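Local coordinates for fiber protein (PDB 3F0Y) that forms the trimeric knob at the end of the adenovirus type 14 fiber, the part that probably attaches the virus to its cellular receptor, at residues T16-V21 with I42-K47; S131-N136 with L160-I165. All blocks are in the same frame, centred on the assembly; numbering follows the deposited sequence.

Interaction 1 of 2, residues T16-V21 with I42-K47; sequences TLWTGV and ILTLVK
Thr16, Leu17 and Trp18 run antiparallel to Val46, Leu45 and Thr44, the axes approaching to 4.6 Å; residues 16-18 form a short strand at the edge, within this chain, of a four-stranded antiparallel sheet of the knob, beside strand 39-48. Leu17 and Leu45 form the hydrogen-bonded pair: Leu17 N reaches Leu45 O and Leu45 N reaches Leu17 O, each at 2.8 Å. Beyond Trp18 the chain turns off, yet Thr19 N still donates a hydrogen bond to Leu43 O (3.0 Å). The return bond changes character, since Leu43 N is received by the Thr19 side chain, at OG1 (3.1 Å), which in turn donates to Gly20 O. Trp18 CG stands between its own backbone N and carbonyl carbon (chi1 75°), which sets the indole between Thr16 and Gly20 of its own segment. Gly20 CA sits 3.7 Å above the centre of one face, and Thr16 CG2 lies toward the rim of the opposite face. At the ring edge, Trp18 CE3 meets Thr44 OG1 at 3.5 Å. Trp18 NE1 bonds to Asn106 O, and Thr16 OG1 to Ala50 N of the second subunit. A hydroxyl thus prolongs the strand ladder where backbone pairing stops, while Thr44 OG1 is buried with no polar partner in the model, beside CE3 and CB of Trp18.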
ATOM      1  N   THR A  16      14.596  -7.957  -6.337  1.00 22.88           N
ATOM      2  CA  THR A  16      14.543  -6.501  -6.399  1.00 22.65           C
ATOM      3  C   THR A  16      15.246  -6.001  -7.657  1.00 22.36           C
ATOM      4  O   THR A  16      16.324  -6.477  -8.002  1.00 22.16           O
ATOM      5  CB  THR A  16      15.228  -5.870  -5.172  1.00 22.50           C
ATOM      6  OG1 THR A  16      14.463  -6.158  -3.997  1.00 22.56           O
ATOM      7  CG2 THR A  16      15.357  -4.360  -5.329  1.00 22.67           C
ATOM      8  N   LEU A  17      14.608  -5.056  -8.342  1.00 22.05           N
ATOM      9  CA  LEU A  17      15.227  -4.311  -9.431  1.00 21.95           C
ATOM     10  C   LEU A  17      15.079  -2.843  -9.063  1.00 21.72           C
ATOM     11  O   LEU A  17      13.959  -2.342  -8.970  1.00 21.66           O
ATOM     12  CB  LEU A  17      14.517  -4.613 -10.753  1.00 21.89           C
ATOM     13  CG  LEU A  17      15.105  -4.002 -12.025  1.00 22.09           C
ATOM     14  CD1 LEU A  17      16.534  -4.478 -12.246  1.00 22.39           C
ATOM     15  CD2 LEU A  17      14.231  -4.343 -13.226  1.00 22.13           C
ATOM     16  N   TRP A  18      16.196  -2.158  -8.826  1.00 21.42           N
ATOM     17  CA  TRP A  18      16.130  -0.801  -8.283  1.00 21.37           C
ATOM     18  C   TRP A  18      17.256   0.124  -8.743  1.00 21.35           C
ATOM     19  O   TRP A  18      18.162  -0.290  -9.465  1.00 21.28           O
ATOM     20  CB  TRP A  18      16.039  -0.856  -6.746  1.00 20.95           C
ATOM     21  CG  TRP A  18      17.307  -1.200  -6.011  1.00 20.71           C
ATOM     22  CD1 TRP A  18      18.444  -1.752  -6.526  1.00 20.47           C
ATOM     23  CD2 TRP A  18      17.545  -1.035  -4.607  1.00 20.39           C
ATOM     24  NE1 TRP A  18      19.379  -1.921  -5.538  1.00 20.31           N
ATOM     25  CE2 TRP A  18      18.853  -1.496  -4.347  1.00 20.41           C
ATOM     26  CE3 TRP A  18      16.781  -0.537  -3.546  1.00 20.33           C
ATOM     27  CZ2 TRP A  18      19.413  -1.476  -3.068  1.00 20.36           C
ATOM     28  CZ3 TRP A  18      17.337  -0.516  -2.275  1.00 20.50           C
ATOM     29  CH2 TRP A  18      18.644  -0.984  -2.048  1.00 20.49           C
ATOM     30  N   THR A  19      17.167   1.380  -8.315  1.00 21.48           N
ATOM     31  CA  THR A  19      18.149   2.414  -8.640  1.00 21.67           C
ATOM     32  C   THR A  19      19.284   2.483  -7.621  1.00 21.97           C
ATOM     33  O   THR A  19      20.277   3.178  -7.842  1.00 22.02           O
ATOM     34  CB  THR A  19      17.479   3.798  -8.635  1.00 21.64           C
ATOM     35  OG1 THR A  19      16.851   4.008  -7.364  1.00 20.98           O
ATOM     36  CG2 THR A  19      16.442   3.902  -9.739  1.00 21.42           C
ATOM     37  N   GLY A  20      19.123   1.780  -6.501  1.00 22.17           N
ATOM     38  CA  GLY A  20      20.011   1.925  -5.356  1.00 22.38           C
ATOM     39  C   GLY A  20      19.517   3.051  -4.467  1.00 22.63           C
ATOM     40  O   GLY A  20      18.658   3.840  -4.872  1.00 22.53           O
ATOM     41  N   VAL A  21      20.060   3.124  -3.256  1.00 22.98           N
ATOM     42  CA  VAL A  21      19.654   4.134  -2.282  1.00 23.31           C
ATOM     43  C   VAL A  21      20.504   5.397  -2.425  1.00 23.70           C
ATOM     44  O   VAL A  21      21.732   5.325  -2.415  1.00 23.80           O
ATOM     45  CB  VAL A  21      19.784   3.604  -0.841  1.00 23.29           C
ATOM     46  CG1 VAL A  21      19.327   4.652   0.161  1.00 23.14           C
ATOM     47  CG2 VAL A  21      18.985   2.321  -0.674  1.00 23.19           C
ATOM     48  N   ILE A  42      14.480   7.635  -7.111  1.00 19.63           N
ATOM     49  CA  ILE A  42      14.632   6.434  -6.304  1.00 19.47           C
ATOM     50  C   ILE A  42      13.474   5.507  -6.659  1.00 19.37           C
ATOM     51  O   ILE A  42      12.319   5.804  -6.358  1.00 19.19           O
ATOM     52  CB  ILE A  42      14.625   6.744  -4.790  1.00 19.50           C
ATOM     53  CG1 ILE A  42      15.585   7.895  -4.461  1.00 19.67           C
ATOM     54  CG2 ILE A  42      15.002   5.502  -3.993  1.00 19.50           C
ATOM     55  CD1 ILE A  42      17.024   7.641  -4.867  1.00 19.98           C
ATOM     56  N   LEU A  43      13.788   4.403  -7.333  1.00 19.12           N
ATOM     57  CA  LEU A  43      12.779   3.445  -7.767  1.00 19.04           C
ATOM     58  C   LEU A  43      13.189   2.049  -7.333  1.00 18.95           C
ATOM     59  O   LEU A  43      14.307   1.620  -7.605  1.00 19.10           O
ATOM     60  CB  LEU A  43      12.619   3.486  -9.287  1.00 19.01           C
ATOM     61  CG  LEU A  43      11.579   2.528  -9.876  1.00 19.06           C
ATOM     62  CD1 LEU A  43      10.184   2.851  -9.346  1.00 19.33           C
ATOM     63  CD2 LEU A  43      11.609   2.570 -11.394  1.00 19.17           C
ATOM     64  N   THR A  44      12.277   1.354  -6.658  1.00 18.72           N
ATOM     65  CA  THR A  44      12.500  -0.016  -6.219  1.00 18.58           C
ATOM     66  C   THR A  44      11.327  -0.875  -6.669  1.00 18.52           C
ATOM     67  O   THR A  44      10.181  -0.626  -6.283  1.00 18.39           O
ATOM     68  CB  THR A  44      12.644  -0.095  -4.686  1.00 18.57           C
ATOM     69  OG1 THR A  44      13.649   0.830  -4.253  1.00 18.61           O
ATOM     70  CG2 THR A  44      13.020  -1.506  -4.246  1.00 18.67           C
ATOM     71  N   LEU A  45      11.620  -1.871  -7.501  1.00 18.40           N
ATOM     72  CA  LEU A  45      10.621  -2.826  -7.966  1.00 18.40           C
ATOM     73  C   LEU A  45      10.906  -4.165  -7.306  1.00 18.40           C
ATOM     74  O   LEU A  45      11.975  -4.741  -7.510  1.00 18.48           O
ATOM     75  CB  LEU A  45      10.689  -2.977  -9.487  1.00 18.33           C
ATOM     76  CG  LEU A  45      10.579  -1.692 -10.310  1.00 18.12           C
ATOM     77  CD1 LEU A  45      10.841  -1.988 -11.775  1.00 17.85           C
ATOM     78  CD2 LEU A  45       9.211  -1.040 -10.123  1.00 17.55           C
ATOM     79  N   VAL A  46       9.958  -4.653  -6.512  1.00 18.44           N
ATOM     80  CA  VAL A  46      10.111  -5.934  -5.833  1.00 18.42           C
ATOM     81  C   VAL A  46       9.073  -6.932  -6.328  1.00 18.39           C
ATOM     82  O   VAL A  46       7.882  -6.627  -6.379  1.00 18.14           O
ATOM     83  CB  VAL A  46       9.983  -5.784  -4.310  1.00 18.39           C
ATOM     84  CG1 VAL A  46      10.168  -7.136  -3.628  1.00 18.48           C
ATOM     85  CG2 VAL A  46      11.000  -4.777  -3.792  1.00 18.29           C
ATOM     86  N   LYS A  47       9.538  -8.124  -6.691  1.00 18.44           N
ATOM     87  CA  LYS A  47       8.652  -9.207  -7.109  1.00 18.70           C
ATOM     88  C   LYS A  47       7.914  -9.773  -5.907  1.00 18.65           C
ATOM     89  O   LYS A  47       8.537 -10.281  -4.975  1.00 18.99           O
ATOM     90  CB  LYS A  47       9.443 -10.316  -7.802  1.00 18.72           C
ATOM     91  CG  LYS A  47       9.831  -9.970  -9.222  1.00 19.10           C
ATOM     92  CD  LYS A  47      10.795 -10.981  -9.797  1.00 19.07           C
ATOM     93  CE  LYS A  47      10.924 -10.795 -11.287  1.00 19.51           C
ATOM     94  NZ  LYS A  47      11.999 -11.640 -11.869  1.00 19.47           N
TER

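Interaction 2 of 2, residues S131-N136 with L160-I165; sequences SREKEN and LNQRAI
Asn136 grips Leu160 at two points, one through the backbone and one through its side chain. Leu160 N donates to Asn136 O over 2.8 Å. The side chain then turns to Leu160 as well. Asn136 CB lies 3.3 Å from Leu160 O, and CG, anti to the carbonyl carbon (chi1 -65°), swings the amide toward Leu160 O. At the tip, Asn136 ND2 donates to Leu160 O at 2.7 Å, meeting it nearly along the C=O axis but bent to 146° at the hydrogen and tilted from the amide plane; ND2 also bonds to Pro126 O. The side chains of Asn136 and Gln162 cross at about a right angle, their amide planes 87° apart. Lower on the glutamine side chain, Gln162 CB packs 3.8 Å from Asn136 CG. Glu133 packs obliquely on Gln162: its extended chain places CG 3.8 Å from Gln162 CD, with carboxylate and amide planes only modestly inclined. Within 131-136, a salt bridge from Arg132 NH2 to Glu135 OE1 (3.1 Å) links Arg132 to Glu135. Lys134 NZ bonds to Thr145 O and Thr192 OG1 of the third subunit. The 3-10 turn of 133-136 runs straight into strand 137-145, and Leu160 ends the adjacent strand 151-160; the bonds between Asn136 and Leu160 tie the start of strand 137-145 to the end of its antiparallel neighbour 151-160, while Leu160 also packs on Ile173 of strand 171-180.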
ATOM      1  N   SER A 131     -10.589   0.466 -25.779  1.00 21.58           N
ATOM      2  CA  SER A 131     -11.643  -0.125 -24.951  1.00 21.45           C
ATOM      3  C   SER A 131     -11.167  -0.463 -23.536  1.00 21.19           C
ATOM      4  O   SER A 131     -11.970  -0.490 -22.604  1.00 21.17           O
ATOM      5  CB  SER A 131     -12.222  -1.376 -25.620  1.00 21.56           C
ATOM      6  OG  SER A 131     -11.304  -2.453 -25.588  1.00 21.97           O
ATOM      7  N   ARG A 132      -9.868  -0.712 -23.379  1.00 20.96           N
ATOM      8  CA  ARG A 132      -9.290  -1.064 -22.079  1.00 20.78           C
ATOM      9  C   ARG A 132      -8.340   0.004 -21.534  1.00 20.65           C
ATOM     10  O   ARG A 132      -7.606  -0.244 -20.576  1.00 20.47           O
ATOM     11  CB  ARG A 132      -8.542  -2.390 -22.192  1.00 20.69           C
ATOM     12  CG  ARG A 132      -9.395  -3.553 -22.669  1.00 20.55           C
ATOM     13  CD  ARG A 132      -8.579  -4.826 -22.698  1.00 20.59           C
ATOM     14  NE  ARG A 132      -8.001  -5.108 -21.385  1.00 20.50           N
ATOM     15  CZ  ARG A 132      -6.951  -5.895 -21.164  1.00 20.64           C
ATOM     16  NH1 ARG A 132      -6.332  -6.509 -22.168  1.00 20.54           N
ATOM     17  NH2 ARG A 132      -6.519  -6.066 -19.919  1.00 20.46           N
ATOM     18  N   GLU A 133      -8.369   1.192 -22.132  1.00 20.68           N
ATOM     19  CA  GLU A 133      -7.447   2.277 -21.781  1.00 20.57           C
ATOM     20  C   GLU A 133      -7.460   2.661 -20.295  1.00 20.11           C
ATOM     21  O   GLU A 133      -6.423   3.035 -19.747  1.00 20.20           O
ATOM     22  CB  GLU A 133      -7.751   3.505 -22.643  1.00 20.71           C
ATOM     23  CG  GLU A 133      -6.857   4.706 -22.378  1.00 21.31           C
ATOM     24  CD  GLU A 133      -6.943   5.757 -23.469  1.00 22.00           C
ATOM     25  OE1 GLU A 133      -7.908   5.723 -24.266  1.00 24.01           O
ATOM     26  OE2 GLU A 133      -6.040   6.622 -23.524  1.00 24.84           O
ATOM     27  N   LYS A 134      -8.625   2.570 -19.654  1.00 19.65           N
ATOM     28  CA  LYS A 134      -8.766   2.933 -18.238  1.00 19.33           C
ATOM     29  C   LYS A 134      -7.962   2.020 -17.312  1.00 18.95           C
ATOM     30  O   LYS A 134      -7.552   2.439 -16.231  1.00 18.57           O
ATOM     31  CB  LYS A 134     -10.235   2.895 -17.804  1.00 19.36           C
ATOM     32  CG  LYS A 134     -11.141   3.906 -18.492  1.00 19.39           C
ATOM     33  CD  LYS A 134     -12.591   3.686 -18.072  1.00 19.49           C
ATOM     34  CE  LYS A 134     -13.579   4.439 -18.947  1.00 19.84           C
ATOM     35  NZ  LYS A 134     -14.109   5.669 -18.306  1.00 20.15           N
ATOM     36  N   GLU A 135      -7.744   0.779 -17.738  1.00 18.64           N
ATOM     37  CA  GLU A 135      -7.044  -0.215 -16.920  1.00 18.55           C
ATOM     38  C   GLU A 135      -5.548   0.078 -16.776  1.00 18.30           C
ATOM     39  O   GLU A 135      -4.889  -0.467 -15.890  1.00 18.00           O
ATOM     40  CB  GLU A 135      -7.255  -1.616 -17.501  1.00 18.55           C
ATOM     41  CG  GLU A 135      -8.716  -2.054 -17.502  1.00 18.68           C
ATOM     42  CD  GLU A 135      -8.940  -3.354 -18.245  1.00 18.85           C
ATOM     43  OE1 GLU A 135      -8.211  -4.326 -17.974  1.00 19.69           O
ATOM     44  OE2 GLU A 135      -9.856  -3.407 -19.092  1.00 19.68           O
ATOM     45  N   ASN A 136      -5.023   0.945 -17.640  1.00 18.06           N
ATOM     46  CA  ASN A 136      -3.609   1.318 -17.617  1.00 18.06           C
ATOM     47  C   ASN A 136      -3.240   2.320 -16.520  1.00 17.90           C
ATOM     48  O   ASN A 136      -2.058   2.595 -16.317  1.00 17.84           O
ATOM     49  CB  ASN A 136      -3.202   1.889 -18.980  1.00 18.13           C
ATOM     50  CG  ASN A 136      -3.294   0.865 -20.090  1.00 18.51           C
ATOM     51  OD1 ASN A 136      -4.301   0.781 -20.791  1.00 19.52           O
ATOM     52  ND2 ASN A 136      -2.247   0.067 -20.247  1.00 19.38           N
ATOM     53  N   LEU A 160       0.642   2.629 -17.000  1.00 19.04           N
ATOM     54  CA  LEU A 160       1.445   1.491 -17.421  1.00 19.34           C
ATOM     55  C   LEU A 160       1.177   1.200 -18.888  1.00 19.52           C
ATOM     56  O   LEU A 160       0.023   1.123 -19.306  1.00 19.66           O
ATOM     57  CB  LEU A 160       1.106   0.265 -16.574  1.00 19.17           C
ATOM     58  CG  LEU A 160       1.269   0.457 -15.065  1.00 18.85           C
ATOM     59  CD1 LEU A 160       0.842  -0.795 -14.323  1.00 18.62           C
ATOM     60  CD2 LEU A 160       2.699   0.830 -14.717  1.00 18.54           C
ATOM     61  N   ASN A 161       2.249   1.043 -19.662  1.00 19.88           N
ATOM     62  CA  ASN A 161       2.159   0.720 -21.084  1.00 20.30           C
ATOM     63  C   ASN A 161       1.278   1.720 -21.852  1.00 20.76           C
ATOM     64  O   ASN A 161       1.641   2.890 -21.948  1.00 20.92           O
ATOM     65  CB  ASN A 161       1.709  -0.737 -21.260  1.00 20.13           C
ATOM     66  CG  ASN A 161       2.709  -1.726 -20.681  1.00 19.70           C
ATOM     67  OD1 ASN A 161       3.890  -1.415 -20.529  1.00 18.87           O
ATOM     68  ND2 ASN A 161       2.237  -2.924 -20.352  1.00 18.95           N
ATOM     69  N   GLN A 162       0.137   1.268 -22.380  1.00 21.46           N
ATOM     70  CA  GLN A 162      -0.821   2.116 -23.110  1.00 21.77           C
ATOM     71  C   GLN A 162      -0.316   2.598 -24.471  1.00 22.02           C
ATOM     72  O   GLN A 162      -0.930   2.307 -25.499  1.00 22.14           O
ATOM     73  CB  GLN A 162      -1.288   3.310 -22.257  1.00 21.81           C
ATOM     74  CG  GLN A 162      -2.276   4.243 -22.956  1.00 22.47           C
ATOM     75  CD  GLN A 162      -3.432   3.506 -23.599  1.00 24.09           C
ATOM     76  OE1 GLN A 162      -4.098   2.698 -22.956  1.00 25.91           O
ATOM     77  NE2 GLN A 162      -3.677   3.781 -24.877  1.00 25.52           N
ATOM     78  N   ARG A 163       0.779   3.351 -24.480  1.00 22.32           N
ATOM     79  CA  ARG A 163       1.299   3.898 -25.727  1.00 22.98           C
ATOM     80  C   ARG A 163       2.831   3.862 -25.755  1.00 23.11           C
ATOM     81  O   ARG A 163       3.493   4.264 -24.799  1.00 23.05           O
ATOM     82  CB  ARG A 163       0.721   5.305 -25.967  1.00 23.05           C
ATOM     83  CG  ARG A 163       1.680   6.484 -25.877  1.00 23.88           C
ATOM     84  CD  ARG A 163       0.924   7.809 -25.991  1.00 24.37           C
ATOM     85  NE  ARG A 163       0.844   8.500 -24.704  1.00 25.84           N
ATOM     86  CZ  ARG A 163       1.787   9.305 -24.212  1.00 26.46           C
ATOM     87  NH1 ARG A 163       2.905   9.545 -24.890  1.00 27.35           N
ATOM     88  NH2 ARG A 163       1.610   9.879 -23.028  1.00 26.76           N
ATOM     89  N   ALA A 164       3.380   3.334 -26.845  1.00 23.52           N
ATOM     90  CA  ALA A 164       4.826   3.273 -27.043  1.00 23.76           C
ATOM     91  C   ALA A 164       5.268   4.472 -27.870  1.00 24.10           C
ATOM     92  O   ALA A 164       4.478   5.027 -28.632  1.00 24.35           O
ATOM     93  CB  ALA A 164       5.209   1.977 -27.739  1.00 23.83           C
ATOM     94  N   ILE A 165       6.529   4.869 -27.712  1.00 24.42           N
ATOM     95  CA  ILE A 165       7.084   6.013 -28.447  1.00 24.44           C
ATOM     96  C   ILE A 165       8.092   5.606 -29.529  1.00 24.59           C
ATOM     97  O   ILE A 165       8.460   6.424 -30.373  1.00 24.79           O
ATOM     98  CB  ILE A 165       7.741   7.045 -27.492  1.00 24.54           C
ATOM     99  CG1 ILE A 165       8.913   6.430 -26.716  1.00 24.62           C
ATOM    100  CG2 ILE A 165       6.706   7.600 -26.524  1.00 24.47           C
ATOM    101  CD1 ILE A 165       9.746   7.460 -25.983  1.00 24.63           C
TER

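How the interactions relate
Interaction 1 and interaction 2 belong to different four-stranded antiparallel sheets of the knob. The first adds strand 16-18 beside strand 39-48; the second lies at the end of the strand pair 137-145 and 151-160 of the other sheet. Their centres are 23 Å apart and their nearest atoms about 8 Å, so they do not touch. The long loop before strand 137-145 links them indirectly: Lys47 of interaction 1 bonds to Asn114 and Ser117, and interaction 2 is held by Thr123, Tyr125 and Pro126 farther along. Both border the trimer interface, 16-21/42-47 against the second subunit and 131-136/160-165 against the third.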